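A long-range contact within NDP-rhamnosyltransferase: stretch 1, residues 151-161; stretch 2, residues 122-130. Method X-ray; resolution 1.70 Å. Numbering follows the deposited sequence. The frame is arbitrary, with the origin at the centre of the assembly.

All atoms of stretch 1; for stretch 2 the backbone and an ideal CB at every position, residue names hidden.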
ATOM      1  N   PRO A 151      -1.589  26.532 -23.552  1.00 21.27           N
ATOM      2  CA  PRO A 151      -0.366  26.163 -24.251  1.00 20.13           C
ATOM      3  C   PRO A 151      -0.040  24.677 -24.204  1.00 18.54           C
ATOM      4  O   PRO A 151       0.241  24.093 -25.257  1.00 18.57           O
ATOM      5  CB  PRO A 151       0.713  27.014 -23.587  1.00 20.86           C
ATOM      6  CG  PRO A 151       0.019  27.726 -22.463  1.00 24.45           C
ATOM      7  CD  PRO A 151      -1.432  27.702 -22.682  1.00 22.14           C
ATOM      8  N   PHE A 152      -0.146  24.036 -23.041  1.00 18.13           N
ATOM      9  CA  PHE A 152       0.202  22.599 -22.944  1.00 18.76           C
ATOM     10  C   PHE A 152      -0.779  21.747 -23.772  1.00 19.02           C
ATOM     11  O   PHE A 152      -0.359  20.923 -24.604  1.00 17.71           O
ATOM     12  CB  PHE A 152       0.282  22.122 -21.467  1.00 19.57           C
ATOM     13  CG  PHE A 152       0.573  20.632 -21.323  1.00 16.00           C
ATOM     14  CD1 PHE A 152      -0.471  19.703 -21.495  1.00 14.68           C
ATOM     15  CD2 PHE A 152       1.864  20.167 -21.028  1.00 16.45           C
ATOM     16  CE1 PHE A 152      -0.250  18.326 -21.373  1.00 17.19           C
ATOM     17  CE2 PHE A 152       2.102  18.765 -20.919  1.00 14.65           C
ATOM     18  CZ  PHE A 152       1.039  17.869 -21.083  1.00 13.24           C
ATOM     19  N   SER A 153      -2.062  21.925 -23.561  1.00 18.28           N
ATOM     20  CA  SER A 153      -3.001  21.047 -24.202  1.00 19.92           C
ATOM     21  C   SER A 153      -3.005  21.316 -25.725  1.00 20.20           C
ATOM     22  O   SER A 153      -3.118  20.355 -26.539  1.00 18.52           O
ATOM     23  CB  SER A 153      -4.354  21.303 -23.595  1.00 21.15           C
ATOM     24  OG  SER A 153      -5.320  20.687 -24.400  1.00 22.19           O
ATOM     25  N   ASP A 154      -2.810  22.574 -26.109  1.00 19.48           N
ATOM     26  CA  ASP A 154      -2.767  22.904 -27.549  1.00 20.45           C
ATOM     27  C   ASP A 154      -1.569  22.272 -28.234  1.00 18.25           C
ATOM     28  O   ASP A 154      -1.702  21.824 -29.400  1.00 18.92           O
ATOM     29  CB  ASP A 154      -2.687  24.416 -27.730  1.00 21.42           C
ATOM     30  CG  ASP A 154      -4.067  25.089 -27.619  1.00 23.70           C
ATOM     31  OD1 ASP A 154      -5.121  24.397 -27.498  1.00 26.08           O
ATOM     32  OD2 ASP A 154      -4.089  26.333 -27.604  1.00 31.23           O
ATOM     33  N   ARG A 155      -0.402  22.307 -27.594  1.00 18.19           N
ATOM     34  CA  ARG A 155       0.812  21.671 -28.148  1.00 16.92           C
ATOM     35  C   ARG A 155       0.678  20.175 -28.183  1.00 16.79           C
ATOM     36  O   ARG A 155       1.098  19.517 -29.136  1.00 18.25           O
ATOM     37  CB  ARG A 155       2.031  22.160 -27.346  1.00 15.95           C
ATOM     38  CG  ARG A 155       3.415  21.678 -27.836  1.00 16.71           C
ATOM     39  CD  ARG A 155       3.688  22.243 -29.287  1.00 21.42           C
ATOM     40  NE  ARG A 155       4.988  21.734 -29.662  1.00 31.98           N
ATOM     41  CZ  ARG A 155       5.529  21.798 -30.883  1.00 35.88           C
ATOM     42  NH1 ARG A 155       4.861  22.332 -31.908  1.00 34.92           N
ATOM     43  NH2 ARG A 155       6.753  21.307 -31.040  1.00 35.39           N
ATOM     44  N   ALA A 156       0.079  19.578 -27.141  1.00 16.41           N
ATOM     45  CA  ALA A 156      -0.169  18.137 -27.165  1.00 16.72           C
ATOM     46  C   ALA A 156      -1.038  17.688 -28.364  1.00 17.69           C
ATOM     47  O   ALA A 156      -0.780  16.651 -29.003  1.00 17.51           O
ATOM     48  CB  ALA A 156      -0.842  17.727 -25.858  1.00 15.82           C
ATOM     49  N   HIS A 157      -2.084  18.455 -28.667  1.00 17.47           N
ATOM     50  CA  HIS A 157      -2.946  18.188 -29.826  1.00 17.89           C
ATOM     51  C   HIS A 157      -2.139  18.431 -31.118  1.00 18.66           C
ATOM     52  O   HIS A 157      -2.177  17.592 -32.036  1.00 18.70           O
ATOM     53  CB  HIS A 157      -4.217  19.069 -29.768  1.00 14.80           C
ATOM     54  CG  HIS A 157      -5.292  18.445 -28.923  1.00 20.90           C
ATOM     55  ND1 HIS A 157      -5.918  17.283 -29.300  1.00 18.65           N
ATOM     56  CD2 HIS A 157      -5.738  18.732 -27.678  1.00 20.44           C
ATOM     57  CE1 HIS A 157      -6.760  16.905 -28.345  1.00 21.98           C
ATOM     58  NE2 HIS A 157      -6.666  17.771 -27.348  1.00 22.48           N
ATOM     59  N   GLU A 158      -1.375  19.516 -31.169  1.00 19.17           N
ATOM     60  CA  GLU A 158      -0.578  19.796 -32.398  1.00 19.82           C
ATOM     61  C   GLU A 158       0.361  18.645 -32.779  1.00 20.64           C
ATOM     62  O   GLU A 158       0.439  18.260 -33.959  1.00 20.68           O
ATOM     63  CB  GLU A 158       0.195  21.080 -32.269  1.00 20.66           C
ATOM     64  CG  GLU A 158       0.858  21.592 -33.573  1.00 25.83           C
ATOM     65  CD  GLU A 158       1.826  22.762 -33.295  1.00 32.54           C
ATOM     66  OE1 GLU A 158       1.961  23.214 -32.112  1.00 32.40           O
ATOM     67  OE2 GLU A 158       2.448  23.255 -34.253  1.00 37.27           O
ATOM     68  N   LEU A 159       1.055  18.079 -31.796  1.00 19.09           N
ATOM     69  CA  LEU A 159       1.983  17.001 -32.038  1.00 20.05           C
ATOM     70  C   LEU A 159       1.302  15.631 -32.134  1.00 21.03           C
ATOM     71  O   LEU A 159       1.705  14.766 -32.934  1.00 22.91           O
ATOM     72  CB  LEU A 159       3.022  16.956 -30.945  1.00 17.78           C
ATOM     73  CG  LEU A 159       3.840  18.219 -30.866  1.00 18.02           C
ATOM     74  CD1 LEU A 159       4.669  18.149 -29.673  1.00 18.97           C
ATOM     75  CD2 LEU A 159       4.659  18.419 -32.193  1.00 22.65           C
ATOM     76  N   LEU A 160       0.264  15.412 -31.333  1.00 19.96           N
ATOM     77  CA  LEU A 160      -0.345  14.065 -31.267  1.00 19.22           C
ATOM     78  C   LEU A 160      -1.601  13.759 -32.072  1.00 19.31           C
ATOM     79  O   LEU A 160      -1.913  12.577 -32.249  1.00 19.84           O
ATOM     80  CB  LEU A 160      -0.552  13.576 -29.803  1.00 18.19           C
ATOM     81  CG  LEU A 160       0.797  13.570 -29.040  1.00 18.34           C
ATOM     82  CD1 LEU A 160       0.675  13.321 -27.542  1.00 16.58           C
ATOM     83  CD2 LEU A 160       1.860  12.551 -29.580  1.00 19.12           C
ATOM     84  N   ASP A 161      -2.329  14.763 -32.518  1.00 19.25           N
ATOM     85  CA  ASP A 161      -3.499  14.544 -33.332  1.00 21.25           C
ATOM     86  C   ASP A 161      -3.084  13.804 -34.638  1.00 21.87           C
ATOM     87  O   ASP A 161      -3.768  12.831 -35.009  1.00 20.56           O
ATOM     88  CB  ASP A 161      -4.185  15.854 -33.682  1.00 20.68           C
ATOM     89  CG  ASP A 161      -4.982  16.467 -32.522  1.00 20.64           C
ATOM     90  OD1 ASP A 161      -5.229  15.849 -31.473  1.00 19.15           O
ATOM     91  OD2 ASP A 161      -5.417  17.622 -32.689  1.00 22.09           O
ATOM     92  N   UNK A 122      -2.922  13.395 -15.869  1.00 15.65           N
ATOM     93  CA  UNK A 122      -3.322  14.399 -16.884  1.00 18.02           C
ATOM     94  C   UNK A 122      -2.229  14.763 -17.824  1.00 16.90           C
ATOM     95  O   UNK A 122      -2.505  14.956 -19.022  1.00 17.31           O
ATOM     96  CB  UNK A 122      -3.821  15.677 -16.207  1.00 18.02           C
ATOM     97  N   UNK A 123      -0.990  14.856 -17.341  1.00 15.60           N
ATOM     98  CA  UNK A 123       0.140  15.154 -18.236  1.00 17.23           C
ATOM     99  C   UNK A 123       0.798  13.957 -18.932  1.00 15.91           C
ATOM    100  O   UNK A 123       1.610  14.163 -19.846  1.00 15.89           O
ATOM    101  CB  UNK A 123       1.216  15.886 -17.432  1.00 17.23           C
ATOM    102  N   UNK A 124       0.421  12.721 -18.572  1.00 15.09           N
ATOM    103  CA  UNK A 124       1.073  11.576 -19.196  1.00 14.37           C
ATOM    104  C   UNK A 124       0.395  11.261 -20.529  1.00 14.39           C
ATOM    105  O   UNK A 124      -0.450  10.368 -20.641  1.00 16.55           O
ATOM    106  CB  UNK A 124       1.036  10.359 -18.270  1.00 14.37           C
ATOM    107  N   UNK A 125       0.742  12.055 -21.561  1.00 15.16           N
ATOM    108  CA  UNK A 125       0.121  11.949 -22.839  1.00 15.92           C
ATOM    109  C   UNK A 125       0.184  10.582 -23.459  1.00 15.54           C
ATOM    110  O   UNK A 125      -0.736  10.247 -24.191  1.00 16.58           O
ATOM    111  CB  UNK A 125       0.755  12.966 -23.790  1.00 15.92           C
ATOM    112  N   UNK A 126       1.239   9.812 -23.184  1.00 15.90           N
ATOM    113  CA  UNK A 126       1.257   8.419 -23.666  1.00 19.05           C
ATOM    114  C   UNK A 126      -0.022   7.658 -23.324  1.00 17.36           C
ATOM    115  O   UNK A 126      -0.516   6.853 -24.139  1.00 17.51           O
ATOM    116  CB  UNK A 126       2.458   7.679 -23.075  1.00 19.05           C
ATOM    117  N   UNK A 127      -0.559   7.825 -22.098  1.00 18.20           N
ATOM    118  CA  UNK A 127      -1.794   7.095 -21.778  1.00 17.77           C
ATOM    119  C   UNK A 127      -3.006   7.394 -22.657  1.00 17.23           C
ATOM    120  O   UNK A 127      -3.824   6.533 -22.981  1.00 18.45           O
ATOM    121  CB  UNK A 127      -2.175   7.390 -20.326  1.00 17.77           C
ATOM    122  N   UNK A 128      -3.114   8.642 -23.069  1.00 17.42           N
ATOM    123  CA  UNK A 128      -4.143   9.049 -23.992  1.00 14.91           C
ATOM    124  C   UNK A 128      -3.929   8.451 -25.426  1.00 15.62           C
ATOM    125  O   UNK A 128      -4.910   8.006 -26.062  1.00 17.85           O
ATOM    126  CB  UNK A 128      -4.181  10.577 -24.049  1.00 14.91           C
ATOM    127  N   UNK A 129      -2.686   8.494 -25.912  1.00 19.27           N
ATOM    128  CA  UNK A 129      -2.319   7.841 -27.184  1.00 18.70           C
ATOM    129  C   UNK A 129      -2.681   6.360 -27.069  1.00 19.83           C
ATOM    130  O   UNK A 129      -3.359   5.813 -27.943  1.00 18.96           O
ATOM    131  CB  UNK A 129      -0.833   8.020 -27.501  1.00 18.70           C
ATOM    132  N   UNK A 130      -2.221   5.703 -25.997  1.00 20.03           N
ATOM    133  CA  UNK A 130      -2.458   4.271 -25.831  1.00 19.74           C
ATOM    134  C   UNK A 130      -3.964   3.966 -25.834  1.00 19.17           C
ATOM    135  O   UNK A 130      -4.425   3.055 -26.509  1.00 19.47           O
ATOM    136  CB  UNK A 130      -1.817   3.774 -24.534  1.00 19.74           C
TER

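Stretch 1 is a helix that presents Phe-152, Ala-156 and Leu-160 to stretch 2, one helical turn apart. His-157 sits beside this row. No hydrogen bond joins the two stretches directly.

Position 122 points its CA-to-CB bond sideways, and its ideal CB has nothing of stretch 1 within 5.5 Å. Many residues would fit. It is Val-122, which makes no contact.

Position 123 also points sideways, but its ideal CB lies 4.2 Å from Phe-152 CZ. The neighbour is an aromatic ring, so a small or medium apolar side chain would suit, as would one with sulfur. The residue is Cys-123. Its SG lies 4.6 Å from the centroid of the Phe-152 ring, 27° off the ring normal, an oblique sulfur-aromatic contact. The backbone takes part as well: Cys-123 O is 3.9 Å from Phe-152 CZ, at the ring edge.

Position 124 points away, with phi/psi of -84/79. Stretch 1 sets no demand here. It is Ala-124.

Position 125 points toward stretch 1. Its ideal CB is 3.8 Å from Leu-160 CD1 and 5.4 Å from Ala-156 CB. The small Ala-156 leaves space between the larger Phe-152 and Leu-160, and everything offered is apolar. Leucine, isoleucine or methionine would be reasonable. The residue is Leu-125, chi1 m and chi2 t. Its CD1 packs 3.6 Å from Ala-156 CB and 4.1 Å from Phe-152 CZ, while its CB is 3.7 Å from Leu-160 CD1. It has the largest area covered by stretch 1 of any residue in stretch 2.

Position 126 points away and could hold many residues. It is Ile-126. Position 127 has helical angles (-60/-35) that do not require glycine, and its ideal CB meets nothing of stretch 1. It is Gly-127.

Position 128 points toward stretch 1, yet its ideal CB has no neighbour within 5.5 Å. A long side chain could reach the His-157 imidazole, whose ND1 already donates to Asp-161 OD1 (2.7 Å). A polar chain such as arginine, lysine or glutamine would suit. It is Arg-128. Its NH2 is 4.1 Å from His-157 NE2, too far for a direct hydrogen bond. A water bridges them, 3.0 Å from Arg-128 NH2, whose proton it accepts, and 2.9 Å from His-157 NE2.

Position 129 points toward Leu-160, with room beyond the CB. Valine, isoleucine or leucine would suit. It is Val-129, and its CG2 packs 3.9 Å from Leu-160 CD1.

Position 130 is out of reach, so stretch 1 favours nothing. It is Leu-130.

Stretch 2, residues 122-130: VCALIGRVL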
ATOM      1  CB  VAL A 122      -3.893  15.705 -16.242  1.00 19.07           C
ATOM      2  CG1 VAL A 122      -3.851  16.795 -17.225  1.00 20.84           C
ATOM      3  CG2 VAL A 122      -5.367  15.457 -15.937  1.00 22.48           C
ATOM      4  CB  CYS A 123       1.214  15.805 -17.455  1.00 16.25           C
ATOM      5  SG  CYS A 123       0.717  17.499 -16.913  1.00 23.80           S
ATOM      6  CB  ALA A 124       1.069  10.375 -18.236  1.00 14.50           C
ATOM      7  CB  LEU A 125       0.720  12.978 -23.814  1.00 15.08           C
ATOM      8  CG  LEU A 125       0.603  14.446 -23.350  1.00 17.06           C
ATOM      9  CD1 LEU A 125       1.406  15.344 -24.312  1.00 15.38           C
ATOM     10  CD2 LEU A 125      -0.867  14.740 -23.311  1.00 18.60           C
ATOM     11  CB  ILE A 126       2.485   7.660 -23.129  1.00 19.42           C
ATOM     12  CG1 ILE A 126       2.466   6.178 -23.622  1.00 23.02           C
ATOM     13  CG2 ILE A 126       2.490   7.634 -21.614  1.00 20.65           C
ATOM     14  CD1 ILE A 126       2.482   6.025 -25.103  1.00 22.03           C
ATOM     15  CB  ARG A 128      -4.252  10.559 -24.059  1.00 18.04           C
ATOM     16  CG  ARG A 128      -4.721  11.140 -22.712  1.00 17.57           C
ATOM     17  CD  ARG A 128      -4.763  12.658 -22.754  1.00 17.72           C
ATOM     18  NE  ARG A 128      -5.871  13.051 -23.612  1.00 23.00           N
ATOM     19  CZ  ARG A 128      -6.148  14.317 -23.944  1.00 23.35           C
ATOM     20  NH1 ARG A 128      -5.403  15.309 -23.459  1.00 23.35           N
ATOM     21  NH2 ARG A 128      -7.201  14.585 -24.752  1.00 26.27           N
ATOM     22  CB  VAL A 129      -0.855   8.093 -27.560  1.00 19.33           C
ATOM     23  CG1 VAL A 129      -0.449   7.234 -28.811  1.00 20.37           C
ATOM     24  CG2 VAL A 129      -0.637   9.635 -27.846  1.00 19.26           C
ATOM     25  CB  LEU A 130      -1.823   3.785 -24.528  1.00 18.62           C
ATOM     26  CG  LEU A 130      -1.711   2.284 -24.269  1.00 22.23           C
ATOM     27  CD1 LEU A 130      -0.870   1.724 -25.365  1.00 20.28           C
ATOM     28  CD2 LEU A 130      -1.068   2.014 -22.856  1.00 21.20           C
TER
HETATM   29  O   HOH W   1      -8.621  17.173 -25.314  1.00 35.95           O
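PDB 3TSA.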